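Local coordinates for putative uncharacterized protein (Chaetomium thermophilum, PDB 4XRI) that serves as the nuclear import receptor importin-beta, a flexible HEAT-repeat carrier of protein cargo that probably binds a small GTPase of the Ran type, at residues A[755-758]-A[759-763]; A[701-705]-A[706-710]; A[740-743]-A[744-748]; A[792-795]-A[796-800]. The protein carries 2 engineered substitutions. All coordinates share one frame; numbering follows the deposited sequence.

Contact 1. Residues A[755-758]-A[759-763]; sequences EMID and YVISL
Met756 and Tyr759 lie side by side on the first turns of helix 754-780, pointing the same way, and their meeting carries this contact. The thioether comes in beside the phenol: SD of Met756 is 3.9 Å from CD1 of Tyr759. Measured from the ring normal the sulfur sits at 58°, so this Met-aromatic contact is oblique, neither squarely over the ring nor in its plane. In both residues CG stands anti to the backbone N (chi1 -171° in Met756, 174° in Tyr759), which sends the two chains off the helix in the same direction; a bend at chi2 of Met756 then lays the sulfur alongside the ring. The far methyl carries on to the next residue, CE of Met756 approaching CG2 of Val760 at 4.3 Å. Farther round the helix, Ile757 and Ile761 share the other common setting, CG1 anti to the carbonyl carbon, and CG2 of Ile757 packs on CD1 of Ile761 at 4.2 Å. Beneath these side chains the backbone runs as a regular alpha-helix: Tyr759 N reaches Glu755 O, and Ser762 N closes on Asp758 O at 2.9 Å. The phenol oxygen works outside the helix, where Tyr759 OH hydrogen-bonds to Asn708 O, while the ring also rests on Lys711 and Pro712 of helix 711-725. The i to i+3 and i to i+4 spacing is simply that of an alpha-helix; the reach of Tyr759 across to the loop before helix 711-725, and to that helix itself, joins neighbouring helices of the HEAT-repeat array.

Contact 2. Residues A[701-705]-A[706-710]; sequences LRSTT and LANQF
From Leu701 the backbone leaves helix 690-701, swings out through Ser703 to Thr705 and doubles back, so that Asn708 faces Leu701 and Ser703, with a long, weak bond from Asn708 N to Thr705 O closing the bend. The Asn708 amide fills the inside of the loop. Its ND2 lies 3.9 Å from CA of Leu701 and 4.0 Å from CB of Ser703, donates to Asn700 OD1, and also meets a water at 3.3 Å. The other end of the same amide faces forward: OD1 of Asn708 accepts from Phe710 N at 2.9 Å, the donor tilted 34° from the carbonyl plane, a capping bond at the entry to helix 711-725. This is a linker between successive helices of the HEAT-repeat array, and two tight turns shape it. Ser703 makes an ST turn, its OG anti to its own N (chi1 180°) and accepting from Thr705 N at 2.8 Å; Ala707 centres an inverse gamma turn. A leucine in place of Asn708 would probably leave Phe710 N without its cap and Asn700 OD1 without its donor, freeing the loop to shift. Past the cap, the Phe710 ring packs on Cys668, Ser669 and Ile672 of helix 665-682.

Contact 3. Residues A[740-743]-A[744-748]; sequences LQQA and ATITA
Hydrogen bonds from Thr745 back to Gln742 dominate where helix 730-743 runs out. Gln742 O is gripped twice by this one residue, from different directions. The hydroxyl OG1 of Thr745 donates at 2.7 Å in the carbonyl plane, on a lone pair, whereas the amide Thr745 N comes from above that plane, 58° out of it, at 3.1 Å. The hydroxyl can reach because chi1 of 69° sets OG1 between the backbone N and the carbonyl carbon of Thr745, folding it back over the last turn. Ala744 N divides weak bonds between Leu740 O and Gln741 O, Ala744 O accepts from Arg764 NH1, and the next bond along, Ile746 N to Ala743 O at 3.3 Å, closes a type I beta turn over Ala743 to Ile746. In this HEAT-repeat protein the chain passes here from helix 730-743 into the loop before helix 754-780, the turn redirecting it. A water lies beside that turn, within 2.8 Å of Ala743 O and 2.6 Å of Ile746 O. Van der Waals contacts are fewer. The Gln742 side chain, bent at chi2, crosses that of Ile746 so that NE2 of Gln742 comes 4.2 Å from CD1 of Ile746, and the methyl CG2 of Thr745 rests 3.5 Å from Gln741 O. On the buried side, Leu740 packs on Ala770, Trp771 and Ile774 of helix 754-780, and Ala743 on Ile767.

Contact 4. Residues A[792-795]-A[796-800]; sequences ESIF and ALLNS
Leu798 packs against both Phe795 and Ile794 in the middle of helix 791-802, one short helix of the HEAT-repeat array. A single methyl serves both neighbours: CD1 of Leu798 is 4.3 Å from CD2 of Phe795, approaching the ring obliquely, and 4.4 Å from CG2 of Ile794. That branch gets there because CG of Leu798 stands anti to its carbonyl carbon (chi1 -76°) and the chain then extends, carrying CD1 back toward the preceding turn. CG of Leu798 lies 3.4 Å from Ile794 O, the same oxygen that accepts Leu798 N.

What holds these side chains in step is the helix backbone. Leu798 N donates to Ile794 O with an N-H...O angle of 167°, Asn799 N to Phe795 O and Ala796 N to Glu792 O, all three donors tilted modestly from the carbonyl planes; Leu797 N comes to Ser793 O from farther above. Outside the helix, the Phe795 ring meets Phe835 edge-to-face and packs on Ile840 of helix 838-849. Ile794 and Leu798 turn to helix 809-825, touching Val818 and Leu822 in the one case and Ser815 and Ile819 in the other, while Leu797 takes the side toward helix 754-780, on Ile767 and Met768. On the exposed side of the helix, CB of Ala796 lies 3.5 Å from both Ser793 O and Glu792 O.

In the fold
Contacts 1 and 2 lie toward the surface, contacts 3 and 4 are partly buried. Contacts 1 and 4 are packing within helices, at the start of 754-780 and inside 791-802; the first is built mainly round sulfur and a phenol, while the second has only hydrocarbon in its side-chain contacts across the segments. They do not touch, their nearest atoms being about 7 Å apart. Contact 2 is loop and contact 3 a helix end, where side-chain amide, hydroxyls and water supplement irregular backbone bonds. Helix 754-780 carries contact 1 and borders the other three: Met756 packs on Ala707 of contact 2, and Leu763 CD2 lies 3.4 Å from Ala743 O of contact 3. Contact 3 in turn meets contact 4, Ala744 packing on Leu797.

Contact 1. Residues A[755-758]-A[759-763]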
ATOM      1  N   GLU A 755      10.855  -1.576  -6.368  1.00 59.38           N
ATOM      2  CA  GLU A 755      10.520  -2.932  -5.949  1.00 64.38           C
ATOM      3  C   GLU A 755      11.707  -3.875  -6.099  1.00 60.04           C
ATOM      4  O   GLU A 755      11.957  -4.712  -5.233  1.00 55.90           O
ATOM      5  CB  GLU A 755       9.328  -3.459  -6.750  1.00 71.65           C
ATOM      6  CG  GLU A 755       8.858  -4.843  -6.330  1.00 83.74           C
ATOM      7  CD  GLU A 755       7.657  -5.315  -7.126  1.00 96.02           C
ATOM      8  OE1 GLU A 755       7.216  -4.576  -8.031  1.00 98.20           O
ATOM      9  OE2 GLU A 755       7.154  -6.424  -6.847  1.00101.54           O
ATOM     10  N   MET A 756      12.439  -3.736  -7.198  1.00 59.32           N
ATOM     11  CA  MET A 756      13.589  -4.593  -7.452  1.00 55.24           C
ATOM     12  C   MET A 756      14.762  -4.210  -6.556  1.00 52.16           C
ATOM     13  O   MET A 756      15.505  -5.076  -6.094  1.00 46.74           O
ATOM     14  CB  MET A 756      13.999  -4.524  -8.924  1.00 54.42           C
ATOM     15  CG  MET A 756      15.047  -5.554  -9.313  1.00 59.30           C
ATOM     16  SD  MET A 756      14.550  -7.229  -8.872  1.00 60.70           S
ATOM     17  CE  MET A 756      15.915  -8.174  -9.539  1.00 58.24           C
ATOM     18  N   ILE A 757      14.921  -2.912  -6.316  1.00 50.00           N
ATOM     19  CA  ILE A 757      15.927  -2.421  -5.382  1.00 53.56           C
ATOM     20  C   ILE A 757      15.674  -2.994  -3.993  1.00 51.34           C
ATOM     21  O   ILE A 757      16.590  -3.486  -3.332  1.00 48.87           O
ATOM     22  CB  ILE A 757      15.932  -0.882  -5.311  1.00 56.02           C
ATOM     23  CG1 ILE A 757      16.526  -0.292  -6.592  1.00 59.78           C
ATOM     24  CG2 ILE A 757      16.714  -0.403  -4.096  1.00 49.89           C
ATOM     25  CD1 ILE A 757      16.293   1.195  -6.738  1.00 62.81           C
ATOM     26  N   ASP A 758      14.417  -2.939  -3.565  1.00 47.37           N
ATOM     27  CA  ASP A 758      14.017  -3.503  -2.284  1.00 50.98           C
ATOM     28  C   ASP A 758      14.231  -5.011  -2.246  1.00 47.95           C
ATOM     29  O   ASP A 758      14.686  -5.551  -1.238  1.00 48.43           O
ATOM     30  CB  ASP A 758      12.551  -3.178  -1.985  1.00 52.78           C
ATOM     31  CG  ASP A 758      12.346  -1.728  -1.598  1.00 60.48           C
ATOM     32  OD1 ASP A 758      13.304  -1.103  -1.094  1.00 60.01           O
ATOM     33  OD2 ASP A 758      11.225  -1.215  -1.794  1.00 63.18           O
ATOM     34  N   TYR A 759      13.900  -5.683  -3.346  1.00 44.64           N
ATOM     35  CA  TYR A 759      14.056  -7.132  -3.424  1.00 43.93           C
ATOM     36  C   TYR A 759      15.510  -7.550  -3.224  1.00 50.45           C
ATOM     37  O   TYR A 759      15.796  -8.512  -2.509  1.00 46.89           O
ATOM     38  CB  TYR A 759      13.547  -7.665  -4.762  1.00 43.33           C
ATOM     39  CG  TYR A 759      13.822  -9.142  -4.950  1.00 41.94           C
ATOM     40  CD1 TYR A 759      14.885  -9.579  -5.733  1.00 40.83           C
ATOM     41  CD2 TYR A 759      13.030 -10.099  -4.328  1.00 38.59           C
ATOM     42  CE1 TYR A 759      15.145 -10.927  -5.897  1.00 44.39           C
ATOM     43  CE2 TYR A 759      13.281 -11.449  -4.489  1.00 41.22           C
ATOM     44  CZ  TYR A 759      14.339 -11.856  -5.274  1.00 37.93           C
ATOM     45  OH  TYR A 759      14.592 -13.197  -5.435  1.00 35.50           O
ATOM     46  N   VAL A 760      16.422  -6.820  -3.856  1.00 46.33           N
ATOM     47  CA  VAL A 760      17.845  -7.133  -3.791  1.00 47.81           C
ATOM     48  C   VAL A 760      18.412  -6.843  -2.400  1.00 42.29           C
ATOM     49  O   VAL A 760      19.254  -7.588  -1.897  1.00 35.98           O
ATOM     50  CB  VAL A 760      18.636  -6.344  -4.858  1.00 49.90           C
ATOM     51  CG1 VAL A 760      20.137  -6.465  -4.632  1.00 51.36           C
ATOM     52  CG2 VAL A 760      18.262  -6.829  -6.252  1.00 42.62           C
ATOM     53  N   ILE A 761      17.943  -5.764  -1.780  1.00 41.57           N
ATOM     54  CA  ILE A 761      18.314  -5.468  -0.400  1.00 45.47           C
ATOM     55  C   ILE A 761      17.867  -6.609   0.507  1.00 39.09           C
ATOM     56  O   ILE A 761      18.631  -7.097   1.339  1.00 38.94           O
ATOM     57  CB  ILE A 761      17.693  -4.151   0.098  1.00 45.46           C
ATOM     58  CG1 ILE A 761      18.325  -2.954  -0.611  1.00 46.06           C
ATOM     59  CG2 ILE A 761      17.870  -4.015   1.604  1.00 37.67           C
ATOM     60  CD1 ILE A 761      17.756  -1.627  -0.163  1.00 54.30           C
ATOM     61  N   SER A 762      16.624  -7.037   0.325  1.00 37.80           N
ATOM     62  CA  SER A 762      16.082  -8.152   1.087  1.00 44.74           C
ATOM     63  C   SER A 762      16.847  -9.441   0.804  1.00 44.52           C
ATOM     64  O   SER A 762      17.131 -10.216   1.718  1.00 35.85           O
ATOM     65  CB  SER A 762      14.600  -8.347   0.769  1.00 48.47           C
ATOM     66  OG  SER A 762      14.093  -9.501   1.415  1.00 60.74           O
ATOM     67  N   LEU A 763      17.162  -9.666  -0.467  1.00 38.35           N
ATOM     68  CA  LEU A 763      17.884 -10.861  -0.885  1.00 38.07           C
ATOM     69  C   LEU A 763      19.249 -10.941  -0.213  1.00 37.41           C
ATOM     70  O   LEU A 763      19.647 -11.991   0.297  1.00 36.74           O
ATOM     71  CB  LEU A 763      18.050 -10.878  -2.406  1.00 38.74           C
ATOM     72  CG  LEU A 763      18.816 -12.058  -3.005  1.00 39.06           C
ATOM     73  CD1 LEU A 763      18.066 -13.354  -2.765  1.00 37.40           C
ATOM     74  CD2 LEU A 763      19.044 -11.837  -4.492  1.00 35.89           C
TER

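Contact 2. Residues A[701-705]-A[706-710]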
ATOM      1  N   LEU A 701      13.985 -23.213  -5.250  1.00 39.12           N
ATOM      2  CA  LEU A 701      14.938 -22.362  -5.952  1.00 42.03           C
ATOM      3  C   LEU A 701      14.997 -22.688  -7.439  1.00 40.42           C
ATOM      4  O   LEU A 701      15.405 -21.852  -8.244  1.00 45.23           O
ATOM      5  CB  LEU A 701      16.330 -22.486  -5.329  1.00 32.90           C
ATOM      6  CG  LEU A 701      16.497 -21.856  -3.944  1.00 41.83           C
ATOM      7  CD1 LEU A 701      17.936 -21.978  -3.461  1.00 41.75           C
ATOM      8  CD2 LEU A 701      16.053 -20.398  -3.956  1.00 40.66           C
ATOM      9  N   ARG A 702      14.598 -23.901  -7.810  1.00 36.00           N
ATOM     10  CA  ARG A 702      14.475 -24.235  -9.226  1.00 46.42           C
ATOM     11  C   ARG A 702      13.237 -23.572  -9.801  1.00 47.42           C
ATOM     12  O   ARG A 702      12.113 -23.994  -9.543  1.00 52.35           O
ATOM     13  CB  ARG A 702      14.433 -25.748  -9.439  1.00 61.57           C
ATOM     14  CG  ARG A 702      15.796 -26.374  -9.286  1.00 77.39           C
ATOM     15  CD  ARG A 702      15.930 -27.712  -9.974  1.00 89.84           C
ATOM     16  NE  ARG A 702      15.118 -28.738  -9.333  1.00 91.75           N
ATOM     17  CZ  ARG A 702      15.319 -29.194  -8.098  1.00 88.75           C
ATOM     18  NH1 ARG A 702      16.308 -28.713  -7.348  1.00 79.86           N
ATOM     19  NH2 ARG A 702      14.514 -30.126  -7.605  1.00 90.70           N
ATOM     20  N   SER A 703      13.464 -22.521 -10.580  1.00 51.67           N
ATOM     21  CA  SER A 703      12.392 -21.653 -11.036  1.00 50.76           C
ATOM     22  C   SER A 703      12.684 -21.101 -12.424  1.00 55.21           C
ATOM     23  O   SER A 703      13.826 -21.116 -12.882  1.00 55.18           O
ATOM     24  CB  SER A 703      12.183 -20.506 -10.040  1.00 46.76           C
ATOM     25  OG  SER A 703      11.145 -19.641 -10.461  1.00 53.46           O
ATOM     26  N   THR A 704      11.640 -20.624 -13.090  1.00 49.32           N
ATOM     27  CA  THR A 704      11.802 -19.914 -14.349  1.00 45.42           C
ATOM     28  C   THR A 704      11.746 -18.414 -14.069  1.00 45.43           C
ATOM     29  O   THR A 704      11.767 -17.589 -14.982  1.00 46.45           O
ATOM     30  CB  THR A 704      10.726 -20.317 -15.375  1.00 48.57           C
ATOM     31  OG1 THR A 704       9.426 -20.139 -14.803  1.00 46.43           O
ATOM     32  CG2 THR A 704      10.896 -21.779 -15.772  1.00 40.35           C
ATOM     33  N   THR A 705      11.684 -18.081 -12.783  1.00 44.71           N
ATOM     34  CA  THR A 705      11.659 -16.697 -12.330  1.00 45.79           C
ATOM     35  C   THR A 705      12.973 -16.323 -11.649  1.00 48.78           C
ATOM     36  O   THR A 705      13.313 -16.881 -10.606  1.00 45.88           O
ATOM     37  CB  THR A 705      10.485 -16.449 -11.357  1.00 47.21           C
ATOM     38  OG1 THR A 705       9.253 -16.802 -11.999  1.00 51.59           O
ATOM     39  CG2 THR A 705      10.442 -14.981 -10.940  1.00 37.63           C
ATOM     40  N   LEU A 706      13.712 -15.392 -12.253  1.00 51.90           N
ATOM     41  CA  LEU A 706      14.990 -14.932 -11.703  1.00 50.93           C
ATOM     42  C   LEU A 706      14.825 -14.348 -10.309  1.00 46.38           C
ATOM     43  O   LEU A 706      15.467 -14.797  -9.362  1.00 45.11           O
ATOM     44  CB  LEU A 706      15.650 -13.892 -12.616  1.00 48.96           C
ATOM     45  CG  LEU A 706      16.938 -13.310 -12.014  1.00 54.09           C
ATOM     46  CD1 LEU A 706      18.128 -14.209 -12.309  1.00 47.22           C
ATOM     47  CD2 LEU A 706      17.197 -11.875 -12.462  1.00 61.82           C
ATOM     48  N   ALA A 707      13.961 -13.350 -10.189  1.00 48.43           N
ATOM     49  CA  ALA A 707      13.684 -12.737  -8.904  1.00 42.80           C
ATOM     50  C   ALA A 707      12.639 -13.525  -8.118  1.00 43.64           C
ATOM     51  O   ALA A 707      11.630 -12.958  -7.689  1.00 49.92           O
ATOM     52  CB  ALA A 707      13.230 -11.288  -9.104  1.00 45.95           C
ATOM     53  N   ASN A 708      12.902 -14.821  -7.937  1.00 43.19           N
ATOM     54  CA  ASN A 708      12.126 -15.692  -7.051  1.00 41.37           C
ATOM     55  C   ASN A 708      11.748 -14.999  -5.755  1.00 42.41           C
ATOM     56  O   ASN A 708      12.624 -14.643  -4.961  1.00 40.20           O
ATOM     57  CB  ASN A 708      12.926 -16.973  -6.751  1.00 43.31           C
ATOM     58  CG  ASN A 708      12.094 -18.070  -6.075  1.00 42.93           C
ATOM     59  OD1 ASN A 708      11.101 -17.812  -5.395  1.00 41.42           O
ATOM     60  ND2 ASN A 708      12.512 -19.309  -6.268  1.00 48.42           N
ATOM     61  N   GLN A 709      10.444 -14.832  -5.544  1.00 41.22           N
ATOM     62  CA  GLN A 709       9.948 -14.095  -4.394  1.00 34.00           C
ATOM     63  C   GLN A 709      10.282 -14.780  -3.070  1.00 37.40           C
ATOM     64  O   GLN A 709      10.321 -14.134  -2.022  1.00 37.58           O
ATOM     65  CB  GLN A 709       8.436 -13.895  -4.509  1.00 34.37           C
ATOM     66  CG  GLN A 709       7.609 -15.153  -4.278  1.00 43.23           C
ATOM     67  CD  GLN A 709       6.128 -14.931  -4.504  1.00 54.63           C
ATOM     68  OE1 GLN A 709       5.426 -14.406  -3.641  1.00 58.60           O
ATOM     69  NE2 GLN A 709       5.647 -15.327  -5.674  1.00 46.01           N
ATOM     70  N   PHE A 710      10.527 -16.084  -3.118  1.00 38.71           N
ATOM     71  CA  PHE A 710      10.773 -16.851  -1.905  1.00 42.71           C
ATOM     72  C   PHE A 710      12.252 -16.906  -1.533  1.00 44.61           C
ATOM     73  O   PHE A 710      12.594 -17.253  -0.402  1.00 39.76           O
ATOM     74  CB  PHE A 710      10.242 -18.282  -2.054  1.00 41.32           C
ATOM     75  CG  PHE A 710       8.789 -18.358  -2.426  1.00 40.97           C
ATOM     76  CD1 PHE A 710       7.805 -18.006  -1.518  1.00 39.77           C
ATOM     77  CD2 PHE A 710       8.409 -18.798  -3.683  1.00 44.48           C
ATOM     78  CE1 PHE A 710       6.468 -18.079  -1.861  1.00 48.46           C
ATOM     79  CE2 PHE A 710       7.073 -18.876  -4.030  1.00 48.35           C
ATOM     80  CZ  PHE A 710       6.103 -18.517  -3.117  1.00 47.68           C
TER
HETATM   81  O   HOH W   1      15.322 -19.425  -7.935  1.00 49.16           O

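Contact 3. Residues A[740-743]-A[744-748]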
ATOM      1  N   LEU A 740      24.400 -19.060  -3.140  1.00 34.01           N
ATOM      2  CA  LEU A 740      24.724 -17.783  -2.510  1.00 36.50           C
ATOM      3  C   LEU A 740      25.526 -16.876  -3.436  1.00 39.54           C
ATOM      4  O   LEU A 740      25.286 -15.670  -3.500  1.00 39.88           O
ATOM      5  CB  LEU A 740      25.500 -18.009  -1.210  1.00 30.04           C
ATOM      6  CG  LEU A 740      24.789 -18.719  -0.054  1.00 41.13           C
ATOM      7  CD1 LEU A 740      25.726 -18.998   1.107  1.00 45.18           C
ATOM      8  CD2 LEU A 740      23.599 -17.892   0.399  1.00 34.54           C
ATOM      9  N   GLN A 741      26.479 -17.466  -4.151  1.00 37.21           N
ATOM     10  CA  GLN A 741      27.328 -16.715  -5.069  1.00 42.94           C
ATOM     11  C   GLN A 741      26.526 -16.171  -6.247  1.00 44.96           C
ATOM     12  O   GLN A 741      26.736 -15.038  -6.679  1.00 50.96           O
ATOM     13  CB  GLN A 741      28.479 -17.590  -5.574  1.00 44.57           C
ATOM     14  CG  GLN A 741      29.539 -17.864  -4.523  1.00 49.56           C
ATOM     15  CD  GLN A 741      30.576 -18.876  -4.977  1.00 52.83           C
ATOM     16  OE1 GLN A 741      30.269 -19.812  -5.717  1.00 53.21           O
ATOM     17  NE2 GLN A 741      31.816 -18.687  -4.540  1.00 47.87           N
ATOM     18  N   GLN A 742      25.600 -16.980  -6.753  1.00 38.95           N
ATOM     19  CA  GLN A 742      24.720 -16.555  -7.836  1.00 45.62           C
ATOM     20  C   GLN A 742      23.808 -15.425  -7.379  1.00 42.79           C
ATOM     21  O   GLN A 742      23.618 -14.436  -8.090  1.00 40.46           O
ATOM     22  CB  GLN A 742      23.884 -17.733  -8.343  1.00 53.66           C
ATOM     23  CG  GLN A 742      22.872 -17.374  -9.424  1.00 69.17           C
ATOM     24  CD  GLN A 742      21.451 -17.261  -8.894  1.00 77.60           C
ATOM     25  OE1 GLN A 742      21.217 -17.296  -7.685  1.00 80.66           O
ATOM     26  NE2 GLN A 742      20.493 -17.131  -9.806  1.00 73.34           N
ATOM     27  N   ALA A 743      23.252 -15.585  -6.183  1.00 37.77           N
ATOM     28  CA  ALA A 743      22.321 -14.615  -5.619  1.00 39.84           C
ATOM     29  C   ALA A 743      22.975 -13.249  -5.434  1.00 36.84           C
ATOM     30  O   ALA A 743      22.312 -12.215  -5.520  1.00 42.92           O
ATOM     31  CB  ALA A 743      21.774 -15.123  -4.292  1.00 38.18           C
ATOM     32  N   ALA A 744      24.279 -13.252  -5.186  1.00 34.28           N
ATOM     33  CA  ALA A 744      25.019 -12.019  -4.949  1.00 38.59           C
ATOM     34  C   ALA A 744      25.150 -11.168  -6.212  1.00 43.53           C
ATOM     35  O   ALA A 744      25.382  -9.962  -6.130  1.00 47.65           O
ATOM     36  CB  ALA A 744      26.396 -12.336  -4.389  1.00 35.09           C
ATOM     37  N   THR A 745      24.999 -11.796  -7.374  1.00 44.92           N
ATOM     38  CA  THR A 745      25.158 -11.094  -8.644  1.00 45.36           C
ATOM     39  C   THR A 745      23.848 -10.468  -9.115  1.00 45.67           C
ATOM     40  O   THR A 745      23.834  -9.675 -10.060  1.00 45.01           O
ATOM     41  CB  THR A 745      25.684 -12.031  -9.748  1.00 50.00           C
ATOM     42  OG1 THR A 745      24.674 -12.987 -10.088  1.00 54.94           O
ATOM     43  CG2 THR A 745      26.936 -12.757  -9.281  1.00 45.59           C
ATOM     44  N   ILE A 746      22.748 -10.826  -8.462  1.00 34.97           N
ATOM     45  CA  ILE A 746      21.448 -10.271  -8.822  1.00 44.85           C
ATOM     46  C   ILE A 746      21.317  -8.835  -8.324  1.00 50.11           C
ATOM     47  O   ILE A 746      21.400  -8.571  -7.125  1.00 47.63           O
ATOM     48  CB  ILE A 746      20.292 -11.118  -8.262  1.00 44.87           C
ATOM     49  CG1 ILE A 746      20.295 -12.505  -8.907  1.00 44.39           C
ATOM     50  CG2 ILE A 746      18.957 -10.427  -8.511  1.00 48.64           C
ATOM     51  CD1 ILE A 746      19.176 -13.405  -8.436  1.00 44.09           C
ATOM     52  N   THR A 747      21.123  -7.907  -9.258  1.00 42.09           N
ATOM     53  CA  THR A 747      21.002  -6.489  -8.931  1.00 51.02           C
ATOM     54  C   THR A 747      19.840  -5.848  -9.676  1.00 49.10           C
ATOM     55  O   THR A 747      19.295  -6.427 -10.613  1.00 50.41           O
ATOM     56  CB  THR A 747      22.288  -5.712  -9.265  1.00 58.71           C
ATOM     57  OG1 THR A 747      22.647  -5.953 -10.631  1.00 56.99           O
ATOM     58  CG2 THR A 747      23.436  -6.148  -8.357  1.00 52.13           C
ATOM     59  N   ALA A 748      19.474  -4.641  -9.258  1.00 43.23           N
ATOM     60  CA  ALA A 748      18.344  -3.927  -9.845  1.00 51.19           C
ATOM     61  C   ALA A 748      18.680  -3.423 -11.244  1.00 58.87           C
ATOM     62  O   ALA A 748      17.781  -3.110 -12.031  1.00 62.93           O
ATOM     63  CB  ALA A 748      17.924  -2.770  -8.961  1.00 50.86           C
TER
HETATM   64  O   HOH W   2      22.281  -9.451  -4.862  1.00 40.37           O

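Contact 4. Residues A[792-795]-A[796-800]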
ATOM      1  N   GLU A 792      36.583 -15.447  -0.166  1.00 52.93           N
ATOM      2  CA  GLU A 792      36.811 -14.347  -1.100  1.00 53.83           C
ATOM      3  C   GLU A 792      35.500 -13.811  -1.672  1.00 46.71           C
ATOM      4  O   GLU A 792      35.323 -12.600  -1.811  1.00 47.23           O
ATOM      5  CB  GLU A 792      37.735 -14.782  -2.240  1.00 61.93           C
ATOM      6  CG  GLU A 792      37.992 -13.684  -3.265  1.00 72.74           C
ATOM      7  CD  GLU A 792      39.106 -14.028  -4.236  1.00 85.13           C
ATOM      8  OE1 GLU A 792      39.608 -15.171  -4.190  1.00 83.86           O
ATOM      9  OE2 GLU A 792      39.483 -13.150  -5.041  1.00 92.40           O
ATOM     10  N   SER A 793      34.583 -14.717  -1.996  1.00 47.10           N
ATOM     11  CA  SER A 793      33.287 -14.328  -2.541  1.00 48.44           C
ATOM     12  C   SER A 793      32.446 -13.604  -1.495  1.00 50.55           C
ATOM     13  O   SER A 793      31.597 -12.779  -1.830  1.00 51.40           O
ATOM     14  CB  SER A 793      32.534 -15.553  -3.060  1.00 40.83           C
ATOM     15  OG  SER A 793      32.226 -16.443  -2.001  1.00 51.00           O
ATOM     16  N   ILE A 794      32.684 -13.915  -0.225  1.00 48.18           N
ATOM     17  CA  ILE A 794      31.970 -13.253   0.859  1.00 43.36           C
ATOM     18  C   ILE A 794      32.417 -11.798   0.980  1.00 45.71           C
ATOM     19  O   ILE A 794      31.590 -10.894   1.106  1.00 45.79           O
ATOM     20  CB  ILE A 794      32.185 -13.967   2.204  1.00 46.88           C
ATOM     21  CG1 ILE A 794      31.678 -15.408   2.130  1.00 39.61           C
ATOM     22  CG2 ILE A 794      31.480 -13.215   3.324  1.00 44.43           C
ATOM     23  CD1 ILE A 794      31.852 -16.180   3.421  1.00 39.74           C
ATOM     24  N   PHE A 795      33.729 -11.582   0.937  1.00 40.25           N
ATOM     25  CA  PHE A 795      34.285 -10.232   0.959  1.00 45.89           C
ATOM     26  C   PHE A 795      33.812  -9.426  -0.243  1.00 51.08           C
ATOM     27  O   PHE A 795      33.541  -8.228  -0.133  1.00 51.35           O
ATOM     28  CB  PHE A 795      35.814 -10.274   0.981  1.00 50.19           C
ATOM     29  CG  PHE A 795      36.398 -10.466   2.350  1.00 56.31           C
ATOM     30  CD1 PHE A 795      36.834 -11.712   2.766  1.00 55.15           C
ATOM     31  CD2 PHE A 795      36.516  -9.396   3.220  1.00 57.02           C
ATOM     32  CE1 PHE A 795      37.376 -11.887   4.024  1.00 56.07           C
ATOM     33  CE2 PHE A 795      37.057  -9.566   4.479  1.00 54.16           C
ATOM     34  CZ  PHE A 795      37.486 -10.813   4.883  1.00 51.06           C
ATOM     35  N   ALA A 796      33.719 -10.095  -1.389  1.00 52.91           N
ATOM     36  CA  ALA A 796      33.271  -9.465  -2.625  1.00 50.39           C
ATOM     37  C   ALA A 796      31.881  -8.862  -2.457  1.00 47.48           C
ATOM     38  O   ALA A 796      31.637  -7.717  -2.840  1.00 50.68           O
ATOM     39  CB  ALA A 796      33.278 -10.470  -3.768  1.00 43.87           C
ATOM     40  N   LEU A 797      30.977  -9.640  -1.873  1.00 45.51           N
ATOM     41  CA  LEU A 797      29.620  -9.178  -1.615  1.00 44.19           C
ATOM     42  C   LEU A 797      29.601  -8.053  -0.588  1.00 50.30           C
ATOM     43  O   LEU A 797      28.888  -7.064  -0.756  1.00 48.27           O
ATOM     44  CB  LEU A 797      28.745 -10.335  -1.139  1.00 45.18           C
ATOM     45  CG  LEU A 797      27.339  -9.963  -0.669  1.00 46.34           C
ATOM     46  CD1 LEU A 797      26.584  -9.196  -1.747  1.00 48.06           C
ATOM     47  CD2 LEU A 797      26.592 -11.216  -0.291  1.00 45.03           C
ATOM     48  N   LEU A 798      30.384  -8.218   0.477  1.00 45.19           N
ATOM     49  CA  LEU A 798      30.529  -7.184   1.499  1.00 48.33           C
ATOM     50  C   LEU A 798      30.906  -5.847   0.875  1.00 49.91           C
ATOM     51  O   LEU A 798      30.359  -4.803   1.233  1.00 52.52           O
ATOM     52  CB  LEU A 798      31.582  -7.592   2.534  1.00 45.32           C
ATOM     53  CG  LEU A 798      31.192  -8.638   3.577  1.00 44.14           C
ATOM     54  CD1 LEU A 798      32.417  -9.042   4.393  1.00 41.74           C
ATOM     55  CD2 LEU A 798      30.101  -8.102   4.486  1.00 40.08           C
ATOM     56  N   ASN A 799      31.839  -5.890  -0.070  1.00 47.11           N
ATOM     57  CA  ASN A 799      32.276  -4.694  -0.773  1.00 50.78           C
ATOM     58  C   ASN A 799      31.187  -4.124  -1.672  1.00 52.42           C
ATOM     59  O   ASN A 799      31.029  -2.908  -1.775  1.00 54.29           O
ATOM     60  CB  ASN A 799      33.530  -4.992  -1.597  1.00 54.39           C
ATOM     61  CG  ASN A 799      34.024  -3.782  -2.360  1.00 64.58           C
ATOM     62  OD1 ASN A 799      34.520  -2.822  -1.770  1.00 62.02           O
ATOM     63  ND2 ASN A 799      33.896  -3.822  -3.682  1.00 69.66           N
ATOM     64  N   SER A 800      30.439  -5.011  -2.322  1.00 51.37           N
ATOM     65  CA  SER A 800      29.347  -4.598  -3.194  1.00 50.14           C
ATOM     66  C   SER A 800      28.276  -3.866  -2.397  1.00 47.23           C
ATOM     67  O   SER A 800      27.723  -2.862  -2.847  1.00 51.95           O
ATOM     68  CB  SER A 800      28.744  -5.809  -3.907  1.00 52.95           C
ATOM     69  OG  SER A 800      27.768  -5.408  -4.853  1.00 55.52           O
TER